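Local atomic coordinates of succinate dehydrogenase (Membrane anchor subunit) (Mycolicibacterium smegmatis, PDB entry 7D6V), a protein that anchors a mycobacterial succinate dehydrogenase in the membrane and, holding an embedded [2Fe-2S] cluster, probably passes electrons from succinate oxidation to quinone. Residues A120-V125 and T142-F147; V125-T130 and A135-K140; I174-S179 and L187-L192. One frame throughout, in Å; residues are numbered along the deposited sequence.

Contact 1: A120-V125 and T142-F147. With PEV ((1S)-2-{[(2-aminoethoxy)(hydroxy)phosphoryl]oxy}-1-[(palmitoyloxy)methyl]ethyl stearate), chain I; UQ1 (ubiquinone-1), chain H.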
loop_
_atom_site.group_PDB
_atom_site.type_symbol
_atom_site.label_atom_id
_atom_site.label_comp_id
_atom_site.label_asym_id
_atom_site.label_seq_id
_atom_site.Cartn_x
_atom_site.Cartn_y
_atom_site.Cartn_z
ATOM N N ALA C 120 -28.503 -7.524 1.832
ATOM C CA ALA C 120 -29.497 -7.068 0.871
ATOM C C ALA C 120 -30.599 -6.269 1.551
ATOM O O ALA C 120 -30.894 -5.139 1.149
ATOM C CB ALA C 120 -30.079 -8.260 0.115
ATOM N N TYR C 121 -31.204 -6.816 2.607
ATOM C CA TYR C 121 -32.320 -6.075 3.176
ATOM C C TYR C 121 -31.891 -4.999 4.167
ATOM O O TYR C 121 -32.621 -4.023 4.312
ATOM C CB TYR C 121 -33.379 -6.996 3.804
ATOM C CG TYR C 121 -32.978 -7.917 4.931
ATOM C CD1 TYR C 121 -32.967 -9.291 4.751
ATOM C CD2 TYR C 121 -32.653 -7.420 6.184
ATOM C CE1 TYR C 121 -32.625 -10.141 5.775
ATOM C CE2 TYR C 121 -32.303 -8.262 7.214
ATOM C CZ TYR C 121 -32.292 -9.621 7.003
ATOM O OH TYR C 121 -31.948 -10.467 8.027
ATOM N N TYR C 122 -30.714 -5.099 4.794
ATOM C CA TYR C 122 -30.215 -3.967 5.567
ATOM C C TYR C 122 -29.998 -2.761 4.668
ATOM O O TYR C 122 -30.211 -1.619 5.087
ATOM C CB TYR C 122 -28.910 -4.327 6.279
ATOM C CG TYR C 122 -29.060 -5.225 7.481
ATOM C CD1 TYR C 122 -30.227 -5.236 8.227
ATOM C CD2 TYR C 122 -28.024 -6.055 7.877
ATOM C CE1 TYR C 122 -30.360 -6.059 9.320
ATOM C CE2 TYR C 122 -28.148 -6.879 8.967
ATOM C CZ TYR C 122 -29.317 -6.877 9.686
ATOM O OH TYR C 122 -29.440 -7.700 10.777
ATOM N N ARG C 123 -29.560 -2.992 3.428
ATOM C CA ARG C 123 -29.460 -1.891 2.477
ATOM C C ARG C 123 -30.835 -1.436 2.000
ATOM O O ARG C 123 -31.126 -0.236 1.974
ATOM C CB ARG C 123 -28.591 -2.300 1.291
ATOM C CG ARG C 123 -27.110 -2.332 1.582
ATOM C CD ARG C 123 -26.325 -1.956 0.350
ATOM N NE ARG C 123 -24.922 -2.334 0.444
ATOM C CZ ARG C 123 -24.000 -1.982 -0.443
ATOM N NH1 ARG C 123 -24.335 -1.239 -1.485
ATOM N NH2 ARG C 123 -22.743 -2.368 -0.285
ATOM N N SER C 124 -31.701 -2.380 1.628
ATOM C CA SER C 124 -32.906 -2.053 0.872
ATOM C C SER C 124 -34.079 -1.625 1.748
ATOM O O SER C 124 -34.729 -0.617 1.459
ATOM C CB SER C 124 -33.315 -3.251 0.013
ATOM O OG SER C 124 -32.271 -3.624 -0.863
ATOM N N VAL C 125 -34.378 -2.378 2.801
ATOM C CA VAL C 125 -35.542 -2.110 3.635
ATOM C C VAL C 125 -35.183 -1.218 4.811
ATOM O O VAL C 125 -35.853 -0.219 5.077
ATOM C CB VAL C 125 -36.153 -3.444 4.112
ATOM C CG1 VAL C 125 -37.417 -3.198 4.916
ATOM C CG2 VAL C 125 -36.418 -4.356 2.933
ATOM N N THR C 142 -27.355 0.711 16.431
ATOM C CA THR C 142 -26.684 -0.266 17.270
ATOM C C THR C 142 -26.153 -1.462 16.494
ATOM O O THR C 142 -25.336 -2.212 17.033
ATOM C CB THR C 142 -27.624 -0.758 18.380
ATOM O OG1 THR C 142 -28.654 -1.577 17.816
ATOM C CG2 THR C 142 -28.249 0.416 19.100
ATOM N N GLY C 143 -26.580 -1.653 15.256
ATOM C CA GLY C 143 -26.085 -2.772 14.473
ATOM C C GLY C 143 -26.746 -4.060 14.892
ATOM O O GLY C 143 -27.970 -4.140 14.993
ATOM N N GLU C 144 -25.932 -5.080 15.139
ATOM C CA GLU C 144 -26.404 -6.390 15.569
ATOM C C GLU C 144 -26.020 -6.660 17.019
ATOM O O GLU C 144 -25.630 -7.768 17.382
ATOM C CB GLU C 144 -25.862 -7.482 14.652
ATOM C CG GLU C 144 -26.621 -7.610 13.346
ATOM C CD GLU C 144 -25.917 -8.504 12.351
ATOM O OE1 GLU C 144 -26.461 -8.712 11.248
ATOM O OE2 GLU C 144 -24.819 -9.000 12.671
ATOM N N THR C 145 -26.119 -5.632 17.861
ATOM C CA THR C 145 -25.711 -5.723 19.255
ATOM C C THR C 145 -26.869 -5.930 20.223
ATOM O O THR C 145 -26.643 -6.434 21.326
ATOM C CB THR C 145 -24.944 -4.459 19.660
ATOM O OG1 THR C 145 -25.606 -3.305 19.130
ATOM C CG2 THR C 145 -23.528 -4.498 19.125
ATOM N N ARG C 146 -28.092 -5.564 19.846
ATOM C CA ARG C 146 -29.231 -5.582 20.748
ATOM C C ARG C 146 -30.106 -6.805 20.481
ATOM O O ARG C 146 -29.883 -7.563 19.538
ATOM C CB ARG C 146 -30.035 -4.290 20.614
ATOM C CG ARG C 146 -29.219 -3.036 20.818
ATOM C CD ARG C 146 -29.313 -2.547 22.243
ATOM N NE ARG C 146 -28.394 -1.442 22.492
ATOM C CZ ARG C 146 -28.773 -0.233 22.891
ATOM N NH1 ARG C 146 -27.869 0.715 23.093
ATOM N NH2 ARG C 146 -30.057 0.029 23.083
ATOM N N PHE C 147 -31.145 -6.964 21.305
ATOM C CA PHE C 147 -31.827 -8.253 21.422
ATOM C C PHE C 147 -32.379 -8.796 20.110
ATOM O O PHE C 147 -32.154 -9.984 19.824
ATOM C CB PHE C 147 -32.947 -8.169 22.463
ATOM C CG PHE C 147 -34.089 -9.106 22.185
ATOM C CD1 PHE C 147 -33.930 -10.477 22.318
ATOM C CD2 PHE C 147 -35.316 -8.620 21.770
ATOM C CE1 PHE C 147 -34.972 -11.336 22.052
ATOM C CE2 PHE C 147 -36.361 -9.478 21.505
ATOM C CZ PHE C 147 -36.189 -10.837 21.647
HETATM C C48 PEV I . -35.879 -15.608 -0.036
HETATM C C47 PEV I . -36.858 -15.458 1.122
HETATM C C46 PEV I . -36.264 -14.587 2.221
HETATM C C45 PEV I . -36.389 -13.112 1.861
HETATM C C44 PEV I . -36.590 -12.246 3.097
HETATM C C43 PEV I . -36.312 -10.777 2.809
HETATM C C42 PEV I . -37.292 -9.884 3.552
HETATM C C41 PEV I . -36.639 -9.251 4.770
HETATM C C40 PEV I . -37.362 -7.985 5.198
HETATM C C39 PEV I . -37.539 -7.950 6.705
HETATM C C38 PEV I . -36.239 -7.524 7.372
HETATM C C37 PEV I . -36.158 -6.009 7.491
HETATM C C36 PEV I . -35.800 -5.589 8.905
HETATM C C35 PEV I . -34.311 -5.298 9.028
HETATM C C34 PEV I . -34.054 -4.289 10.135
HETATM C C33 PEV I . -34.769 -4.691 11.415
HETATM C C32 PEV I . -35.060 -3.470 12.271
HETATM C C31 PEV I . -33.953 -3.245 13.286
HETATM O O31 PEV I . -32.864 -2.965 12.919
HETATM O O2 PEV I . -34.225 -3.362 14.647
HETATM C C2 PEV I . -34.144 -2.143 15.319
HETATM C C1 PEV I . -32.789 -2.065 16.008
HETATM O O3P PEV I . -31.894 -1.431 15.141
HETATM P P PEV I . -31.207 -0.010 15.613
HETATM O O1P PEV I . -32.158 1.132 15.361
HETATM O O2P PEV I . -29.932 0.207 14.840
HETATM O O4P PEV I . -30.888 -0.089 17.225
HETATM C C4 PEV I . -31.767 0.541 18.112
HETATM C C5 PEV I . -31.882 -0.327 19.363
HETATM N N6 PEV I . -33.114 -0.029 20.070
HETATM C C3 PEV I . -35.272 -2.059 16.342
HETATM O O3 PEV I . -36.454 -2.428 15.691
HETATM C C11 PEV I . -36.986 -3.652 16.109
HETATM O O11 PEV I . -37.326 -3.800 17.233
HETATM C C12 PEV I . -37.116 -4.806 15.120
HETATM C C13 PEV I . -38.493 -5.460 15.180
HETATM C C14 PEV I . -38.813 -6.238 13.908
HETATM C C15 PEV I . -37.673 -7.164 13.491
HETATM C C16 PEV I . -38.131 -8.617 13.430
HETATM C C17 PEV I . -37.552 -9.400 12.251
HETATM C C18 PEV I . -36.575 -8.592 11.398
HETATM C C19 PEV I . -35.208 -9.262 11.253
HETATM C C20 PEV I . -35.043 -10.498 12.136
HETATM C C21 PEV I . -33.928 -11.411 11.634
HETATM C C22 PEV I . -34.069 -12.838 12.156
HETATM C C23 PEV I . -33.258 -13.105 13.422
HETATM C C24 PEV I . -34.021 -14.025 14.368
HETATM C C25 PEV I . -33.897 -15.491 13.969
HETATM C C26 PEV I . -35.259 -16.124 13.698
HETATM C C1 UQ1 H . -27.213 -12.707 24.174
HETATM O O1 UQ1 H . -26.287 -13.442 24.162
HETATM C C2 UQ1 H . -27.048 -11.271 24.659
HETATM O O2 UQ1 H . -25.799 -10.815 25.094
HETATM C CM2 UQ1 H . -25.699 -10.644 26.478
HETATM C C3 UQ1 H . -28.248 -10.329 24.670
HETATM O O3 UQ1 H . -28.100 -9.011 25.115
HETATM C CM3 UQ1 H . -27.692 -8.114 24.123
HETATM C C4 UQ1 H . -29.609 -10.825 24.198
HETATM O O4 UQ1 H . -30.540 -10.095 24.206
HETATM C C5 UQ1 H . -29.774 -12.262 23.711
HETATM C CM5 UQ1 H . -31.135 -12.760 23.237
HETATM C C6 UQ1 H . -28.575 -13.203 23.703
HETATM C C7 UQ1 H . -28.733 -14.638 23.213
HETATM C C8 UQ1 H . -28.451 -14.652 21.712
HETATM C C9 UQ1 H . -27.840 -15.668 21.148
HETATM C C10 UQ1 H . -27.399 -16.862 21.990
HETATM C C11 UQ1 H . -27.572 -15.647 19.646
#
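Glu144 OE1 is gripped by two groups: the hydroxyl of Tyr122 donates to it, OH to OE1 3.2 Å, and Arg118, one helical turn before Tyr122, forms a salt bridge with it. The tyrosine proton uses the anti lone pair of OE1, the one turned away from OE2, and the oxygen sits at the edge of the phenol ring, near its plane. Ring and carboxylate planes stand 58° apart. Tyr122 OH has a further partner in Gln152 NE2, so the hydroxyl links the amide to the acid. The Glu144 chain, extended beyond CG, and the Tyr122 ring together span the 9.9 Å between Tyr122 CA and Gly143 CA. The bond thus ties helix 115-124, which starts directly after the cluster-pocket residue Cys114, to the loop leading into helix 147-150; the Glu144 side chain lies about 11 Å from the iron-sulfur cluster.

The lipid meets both segments, the quinone the loop 142-147. On the helix, Tyr121 lays one ring face on an acyl chain of PEV, with CD1 3.7 Å from lipid C41; CG, held between the backbone N and the carbonyl carbon (chi1 60°), sets the ring against that chain. The loop holds the other end of the lipid. Thr142 OG1 bonds to phosphate-ester oxygen O4P at 2.7 Å, and Thr142 N reaches O2P at 3.1 Å with an N-H...O angle of 168°, so backbone and side chain of one residue both hold the phosphate. Farther along, ubiquinone-1 meets the backbone of Thr145, whose O is 3.4 Å from quinone CM3. Phe147 turns its ring edge to the quinone methyl CM5, while its CB approaches the quinone oxygen O4 to 3.5 Å.

Contact 2: V125-T130 and A135-K140. With PEV ((1S)-2-{[(2-aminoethoxy)(hydroxy)phosphoryl]oxy}-1-[(palmitoyloxy)methyl]ethyl stearate), chain I.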
loop_
_atom_site.group_PDB
_atom_site.type_symbol
_atom_site.label_atom_id
_atom_site.label_comp_id
_atom_site.label_asym_id
_atom_site.label_seq_id
_atom_site.Cartn_x
_atom_site.Cartn_y
_atom_site.Cartn_z
ATOM N N VAL C 125 -34.378 -2.378 2.801
ATOM C CA VAL C 125 -35.542 -2.110 3.635
ATOM C C VAL C 125 -35.183 -1.218 4.811
ATOM O O VAL C 125 -35.853 -0.219 5.077
ATOM C CB VAL C 125 -36.153 -3.444 4.112
ATOM C CG1 VAL C 125 -37.417 -3.198 4.916
ATOM C CG2 VAL C 125 -36.418 -4.356 2.933
ATOM N N TRP C 126 -34.122 -1.566 5.534
ATOM C CA TRP C 126 -33.744 -0.820 6.722
ATOM C C TRP C 126 -32.916 0.414 6.399
ATOM O O TRP C 126 -32.702 1.244 7.288
ATOM C CB TRP C 126 -32.982 -1.733 7.688
ATOM C CG TRP C 126 -32.860 -1.199 9.089
ATOM C CD1 TRP C 126 -31.724 -1.126 9.834
ATOM C CD2 TRP C 126 -33.912 -0.676 9.913
ATOM N NE1 TRP C 126 -31.996 -0.586 11.065
ATOM C CE2 TRP C 126 -33.333 -0.301 11.139
ATOM C CE3 TRP C 126 -35.286 -0.488 9.732
ATOM C CZ2 TRP C 126 -34.076 0.252 12.178
ATOM C CZ3 TRP C 126 -36.021 0.062 10.762
ATOM C CH2 TRP C 126 -35.415 0.425 11.971
ATOM N N GLN C 127 -32.468 0.556 5.150
ATOM C CA GLN C 127 -31.729 1.733 4.693
ATOM C C GLN C 127 -30.500 1.993 5.557
ATOM O O GLN C 127 -30.175 3.142 5.859
ATOM C CB GLN C 127 -32.620 2.980 4.654
ATOM C CG GLN C 127 -34.047 2.769 4.180
ATOM C CD GLN C 127 -34.133 2.194 2.786
ATOM O OE1 GLN C 127 -33.279 2.452 1.942
ATOM N NE2 GLN C 127 -35.177 1.419 2.532
ATOM N N SER C 128 -29.808 0.924 5.964
ATOM C CA SER C 128 -28.702 1.131 6.890
ATOM C C SER C 128 -27.604 1.908 6.165
ATOM O O SER C 128 -27.391 3.070 6.501
ATOM C CB SER C 128 -28.221 -0.190 7.480
ATOM O OG SER C 128 -29.096 -0.621 8.504
ATOM N N PRO C 129 -26.892 1.371 5.186
ATOM C CA PRO C 129 -26.613 2.223 4.028
ATOM C C PRO C 129 -27.609 1.921 2.921
ATOM O O PRO C 129 -27.736 0.763 2.515
ATOM C CB PRO C 129 -25.172 1.867 3.655
ATOM C CG PRO C 129 -24.995 0.500 4.116
ATOM C CD PRO C 129 -25.905 0.281 5.292
ATOM N N THR C 130 -28.329 2.926 2.422
ATOM C CA THR C 130 -29.070 2.718 1.184
ATOM C C THR C 130 -28.102 2.492 0.034
ATOM O O THR C 130 -28.245 1.544 -0.744
ATOM C CB THR C 130 -29.986 3.908 0.902
ATOM O OG1 THR C 130 -30.779 4.188 2.059
ATOM C CG2 THR C 130 -30.904 3.608 -0.261
ATOM N N ALA C 135 -25.905 9.276 3.132
ATOM C CA ALA C 135 -26.057 9.373 4.577
ATOM C C ALA C 135 -27.396 8.814 5.049
ATOM O O ALA C 135 -28.405 8.876 4.343
ATOM C CB ALA C 135 -25.896 10.820 5.033
ATOM N N GLU C 136 -27.388 8.276 6.266
ATOM C CA GLU C 136 -28.495 7.486 6.784
ATOM C C GLU C 136 -29.726 8.340 7.077
ATOM O O GLU C 136 -29.611 9.492 7.499
ATOM C CB GLU C 136 -28.087 6.788 8.074
ATOM C CG GLU C 136 -27.403 5.493 7.853
ATOM C CD GLU C 136 -26.977 4.810 9.131
ATOM O OE1 GLU C 136 -26.304 5.450 9.957
ATOM O OE2 GLU C 136 -27.313 3.624 9.308
ATOM N N PRO C 137 -30.921 7.777 6.896
ATOM C CA PRO C 137 -32.124 8.363 7.493
ATOM C C PRO C 137 -32.341 7.993 8.953
ATOM O O PRO C 137 -33.431 8.238 9.475
ATOM C CB PRO C 137 -33.246 7.786 6.617
ATOM C CG PRO C 137 -32.713 6.492 6.146
ATOM C CD PRO C 137 -31.241 6.694 5.951
ATOM N N HIS C 138 -31.344 7.417 9.618
ATOM C CA HIS C 138 -31.430 7.019 11.016
ATOM C C HIS C 138 -30.495 7.878 11.857
ATOM O O HIS C 138 -29.393 8.222 11.421
ATOM C CB HIS C 138 -31.058 5.546 11.198
ATOM C CG HIS C 138 -31.915 4.595 10.425
ATOM N ND1 HIS C 138 -33.195 4.260 10.812
ATOM C CD2 HIS C 138 -31.670 3.891 9.294
ATOM C CE1 HIS C 138 -33.703 3.399 9.950
ATOM N NE2 HIS C 138 -32.798 3.157 9.019
ATOM N N ALA C 139 -30.935 8.215 13.068
ATOM C CA ALA C 139 -30.120 9.009 13.978
ATOM C C ALA C 139 -29.304 8.142 14.930
ATOM O O ALA C 139 -28.157 8.477 15.243
ATOM C CB ALA C 139 -31.002 9.970 14.774
ATOM N N LYS C 140 -29.874 7.035 15.395
ATOM C CA LYS C 140 -29.178 6.079 16.238
ATOM C C LYS C 140 -28.945 4.788 15.467
ATOM O O LYS C 140 -29.676 4.467 14.527
ATOM C CB LYS C 140 -29.969 5.790 17.517
ATOM C CG LYS C 140 -30.177 7.007 18.397
ATOM C CD LYS C 140 -28.858 7.483 18.973
ATOM C CE LYS C 140 -29.048 8.653 19.918
ATOM N NZ LYS C 140 -27.742 9.136 20.442
HETATM C C48 PEV I . -35.879 -15.608 -0.036
HETATM C C47 PEV I . -36.858 -15.458 1.122
HETATM C C46 PEV I . -36.264 -14.587 2.221
HETATM C C45 PEV I . -36.389 -13.112 1.861
HETATM C C44 PEV I . -36.590 -12.246 3.097
HETATM C C43 PEV I . -36.312 -10.777 2.809
HETATM C C42 PEV I . -37.292 -9.884 3.552
HETATM C C41 PEV I . -36.639 -9.251 4.770
HETATM C C40 PEV I . -37.362 -7.985 5.198
HETATM C C39 PEV I . -37.539 -7.950 6.705
HETATM C C38 PEV I . -36.239 -7.524 7.372
HETATM C C37 PEV I . -36.158 -6.009 7.491
HETATM C C36 PEV I . -35.800 -5.589 8.905
HETATM C C35 PEV I . -34.311 -5.298 9.028
HETATM C C34 PEV I . -34.054 -4.289 10.135
HETATM C C33 PEV I . -34.769 -4.691 11.415
HETATM C C32 PEV I . -35.060 -3.470 12.271
HETATM C C31 PEV I . -33.953 -3.245 13.286
HETATM O O31 PEV I . -32.864 -2.965 12.919
HETATM O O2 PEV I . -34.225 -3.362 14.647
HETATM C C2 PEV I . -34.144 -2.143 15.319
HETATM C C1 PEV I . -32.789 -2.065 16.008
HETATM O O3P PEV I . -31.894 -1.431 15.141
HETATM P P PEV I . -31.207 -0.010 15.613
HETATM O O1P PEV I . -32.158 1.132 15.361
HETATM O O2P PEV I . -29.932 0.207 14.840
HETATM O O4P PEV I . -30.888 -0.089 17.225
HETATM C C4 PEV I . -31.767 0.541 18.112
HETATM C C5 PEV I . -31.882 -0.327 19.363
HETATM N N6 PEV I . -33.114 -0.029 20.070
HETATM C C3 PEV I . -35.272 -2.059 16.342
HETATM O O3 PEV I . -36.454 -2.428 15.691
HETATM C C11 PEV I . -36.986 -3.652 16.109
HETATM O O11 PEV I . -37.326 -3.800 17.233
HETATM C C12 PEV I . -37.116 -4.806 15.120
HETATM C C13 PEV I . -38.493 -5.460 15.180
HETATM C C14 PEV I . -38.813 -6.238 13.908
HETATM C C15 PEV I . -37.673 -7.164 13.491
HETATM C C16 PEV I . -38.131 -8.617 13.430
HETATM C C17 PEV I . -37.552 -9.400 12.251
HETATM C C18 PEV I . -36.575 -8.592 11.398
HETATM C C19 PEV I . -35.208 -9.262 11.253
HETATM C C20 PEV I . -35.043 -10.498 12.136
HETATM C C21 PEV I . -33.928 -11.411 11.634
HETATM C C22 PEV I . -34.069 -12.838 12.156
HETATM C C23 PEV I . -33.258 -13.105 13.422
HETATM C C24 PEV I . -34.021 -14.025 14.368
HETATM C C25 PEV I . -33.897 -15.491 13.969
HETATM C C26 PEV I . -35.259 -16.124 13.698
#
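The indole of Trp126 is sandwiched between protein and lipid: His138 CE1 lies over one face and the ester carbonyl oxygen O31 of PEV over the opposite one. The same imidazole also bonds to the backbone of the tryptophan it covers, His138 NE2 donating to Trp126 O at 2.6 Å. That carbonyl is met nearly end-on, with a C=O...N angle of 167°, and its oxygen stays close to the imidazole plane. The imidazole plane is inclined 34° to the indole, ring centroids 4.6 Å apart, an oblique pairing. On the lipid side Trp126 NE1 comes within 3.1 Å of O31, which lies above the ring plane, while lipid C34 is 3.5 Å from Trp126 CG.

Beside the aromatic pair, Pro137 CG rests on Gln127 CB at 3.8 Å. Gln127 is the first residue to leave helical geometry after helix 115-124, and its positive phi (55°) marks the turn. Glu136 OE2 is hydrogen-bonded to His156 of the iron-sulfur subunit. Both segments belong to the long loop between helix 115-124 and helix 147-150, which has no regular helix or strand, and Ser128 returns to helix 115-124 through a backbone hydrogen bond with Tyr122.

Contact 3: I174-S179 and L187-L192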
loop_
_atom_site.group_PDB
_atom_site.type_symbol
_atom_site.label_atom_id
_atom_site.label_comp_id
_atom_site.label_asym_id
_atom_site.label_seq_id
_atom_site.Cartn_x
_atom_site.Cartn_y
_atom_site.Cartn_z
ATOM N N ILE C 174 -35.129 -38.007 -6.247
ATOM C CA ILE C 174 -34.780 -39.363 -6.654
ATOM C C ILE C 174 -36.035 -40.196 -6.881
ATOM O O ILE C 174 -36.127 -40.950 -7.855
ATOM C CB ILE C 174 -33.846 -40.011 -5.619
ATOM C CG1 ILE C 174 -32.473 -39.345 -5.662
ATOM C CG2 ILE C 174 -33.716 -41.497 -5.876
ATOM C CD1 ILE C 174 -31.550 -39.779 -4.554
ATOM N N THR C 175 -37.027 -40.069 -5.999
ATOM C CA THR C 175 -38.249 -40.840 -6.193
ATOM C C THR C 175 -39.127 -40.286 -7.307
ATOM O O THR C 175 -40.067 -40.967 -7.726
ATOM C CB THR C 175 -39.050 -40.915 -4.895
ATOM O OG1 THR C 175 -39.469 -39.601 -4.511
ATOM C CG2 THR C 175 -38.207 -41.512 -3.789
ATOM N N ALA C 176 -38.844 -39.078 -7.797
ATOM C CA ALA C 176 -39.611 -38.530 -8.908
ATOM C C ALA C 176 -39.412 -39.300 -10.209
ATOM O O ALA C 176 -40.219 -39.145 -11.129
ATOM C CB ALA C 176 -39.247 -37.063 -9.120
ATOM N N PHE C 177 -38.364 -40.117 -10.317
ATOM C CA PHE C 177 -38.078 -40.861 -11.546
ATOM C C PHE C 177 -39.032 -42.050 -11.661
ATOM O O PHE C 177 -38.652 -43.218 -11.571
ATOM C CB PHE C 177 -36.627 -41.315 -11.574
ATOM C CG PHE C 177 -35.673 -40.258 -12.027
ATOM C CD1 PHE C 177 -35.418 -40.074 -13.373
ATOM C CD2 PHE C 177 -35.026 -39.451 -11.112
ATOM C CE1 PHE C 177 -34.542 -39.103 -13.798
ATOM C CE2 PHE C 177 -34.148 -38.479 -11.530
ATOM C CZ PHE C 177 -33.904 -38.304 -12.874
ATOM N N HIS C 178 -40.301 -41.730 -11.893
ATOM C CA HIS C 178 -41.351 -42.732 -11.906
ATOM C C HIS C 178 -42.242 -42.566 -13.127
ATOM O O HIS C 178 -42.363 -41.483 -13.702
ATOM C CB HIS C 178 -42.204 -42.668 -10.634
ATOM C CG HIS C 178 -43.045 -43.885 -10.418
ATOM N ND1 HIS C 178 -44.405 -43.896 -10.633
ATOM C CD2 HIS C 178 -42.714 -45.136 -10.024
ATOM C CE1 HIS C 178 -44.879 -45.100 -10.368
ATOM N NE2 HIS C 178 -43.874 -45.872 -10.000
ATOM N N SER C 179 -42.858 -43.677 -13.510
ATOM C CA SER C 179 -43.830 -43.753 -14.587
ATOM C C SER C 179 -44.881 -44.773 -14.181
ATOM O O SER C 179 -44.628 -45.610 -13.308
ATOM C CB SER C 179 -43.162 -44.159 -15.910
ATOM O OG SER C 179 -43.970 -43.852 -17.029
ATOM N N LEU C 187 -38.785 -34.627 -18.049
ATOM C CA LEU C 187 -38.493 -33.193 -18.005
ATOM C C LEU C 187 -38.946 -32.535 -16.707
ATOM O O LEU C 187 -38.340 -31.555 -16.259
ATOM C CB LEU C 187 -39.151 -32.466 -19.183
ATOM C CG LEU C 187 -38.957 -30.954 -19.276
ATOM C CD1 LEU C 187 -37.494 -30.599 -19.476
ATOM C CD2 LEU C 187 -39.825 -30.362 -20.364
ATOM N N GLY C 188 -39.889 -33.162 -16.007
ATOM C CA GLY C 188 -40.123 -32.781 -14.630
ATOM C C GLY C 188 -38.988 -33.273 -13.767
ATOM O O GLY C 188 -38.571 -32.602 -12.819
ATOM N N ASN C 189 -38.441 -34.435 -14.123
ATOM C CA ASN C 189 -37.215 -34.910 -13.508
ATOM C C ASN C 189 -36.075 -33.936 -13.753
ATOM O O ASN C 189 -35.290 -33.654 -12.846
ATOM C CB ASN C 189 -36.872 -36.294 -14.050
ATOM C CG ASN C 189 -37.873 -37.344 -13.629
ATOM O OD1 ASN C 189 -38.520 -37.971 -14.462
ATOM N ND2 ASN C 189 -38.013 -37.535 -12.327
ATOM N N VAL C 190 -35.975 -33.400 -14.969
ATOM C CA VAL C 190 -34.897 -32.465 -15.279
ATOM C C VAL C 190 -35.022 -31.211 -14.424
ATOM O O VAL C 190 -34.051 -30.762 -13.803
ATOM C CB VAL C 190 -34.897 -32.127 -16.779
ATOM C CG1 VAL C 190 -33.737 -31.212 -17.110
ATOM C CG2 VAL C 190 -34.831 -33.395 -17.604
ATOM N N ILE C 191 -36.227 -30.639 -14.363
ATOM C CA ILE C 191 -36.425 -29.414 -13.590
ATOM C C ILE C 191 -36.153 -29.662 -12.109
ATOM O O ILE C 191 -35.424 -28.902 -11.459
ATOM C CB ILE C 191 -37.839 -28.857 -13.827
ATOM C CG1 ILE C 191 -38.044 -28.584 -15.315
ATOM C CG2 ILE C 191 -38.060 -27.590 -13.023
ATOM C CD1 ILE C 191 -39.439 -28.183 -15.677
ATOM N N LEU C 192 -36.720 -30.742 -11.558
ATOM C CA LEU C 192 -36.537 -31.046 -10.142
ATOM C C LEU C 192 -35.074 -31.308 -9.807
ATOM O O LEU C 192 -34.568 -30.819 -8.791
ATOM C CB LEU C 192 -37.389 -32.251 -9.753
ATOM C CG LEU C 192 -38.877 -32.031 -9.502
ATOM C CD1 LEU C 192 -39.615 -33.353 -9.507
ATOM C CD2 LEU C 192 -39.084 -31.321 -8.181
#
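Asn189 lays its side-chain amide flat on the ring of Phe177, the planes only 5° apart and ND2 3.6 Å above the ring centre. The two residues join the ends of a helical hairpin, in which helix 155-175 and helix 188-204 are consecutive and linked by a loop without regular structure. Asn189 stands in the first turn of the second helix, and its CG, anti to the carbonyl carbon and beside the backbone N (chi1 -67°), carries the amide across to the end of the first. Asn189 CB adds a CH-pi contact over the same ring face, 4.0 Å from the centroid.

The packed part includes this ring face, although Phe177 as a whole is partly exposed, and the buried side around Ala176, which faces Asn189 with 6.3 Å between their CA atoms. Ala176 CB touches Leu192 CD1 at 3.7 Å, and Tyr66 of strand 66-67 packs against both residues. Leu192 also meets helix 240-264 through Thr254 and Ile258. The other side is looser: Ile174 and Val190 direct their CB atoms away from the opposite segment and are exposed, and His178 leads its ring away toward His65.

The asparagine amide is held at both ends, since Asn189 OD1 accepts from Gly186 N in the loop while ND2 donates in a nearly straight bond to Ala176 O at 3.0 Å. This N-H runs close to the amide plane, hence along the phenyl face instead of into it. Phe177 is the centre of an inverse gamma turn, closed by His178 N bonding to Ala176 O at 2.7 Å. Asn189 ND2 and His178 N reach this oxygen from opposite faces of its carbonyl plane, with ND2 74° out of that plane.

Contacts 1 and 2 adjoin, with centres 9 Å apart and Val125 in common, and both touch PEV; contact 1 joins helix 115-124 to the loop after it, while both segments of contact 2 lie in that loop. Tyr122 O lies 2.7 Å from Ser128 N, a probable hydrogen bond between them. Contact 3 sits on the opposite side of the chain's centre, its nearest atoms about 24 Å from contact 1 and 28 Å from contact 2. Contacts 1 and 2 both border the iron-sulfur subunit, contact 1 as a buried acid-phenol bond, contact 2 as a partly buried aromatic and lipid-facing loop pairing; contact 3 is a buried hairpin end, untouched by other subunits, where an amide stacks on a ring.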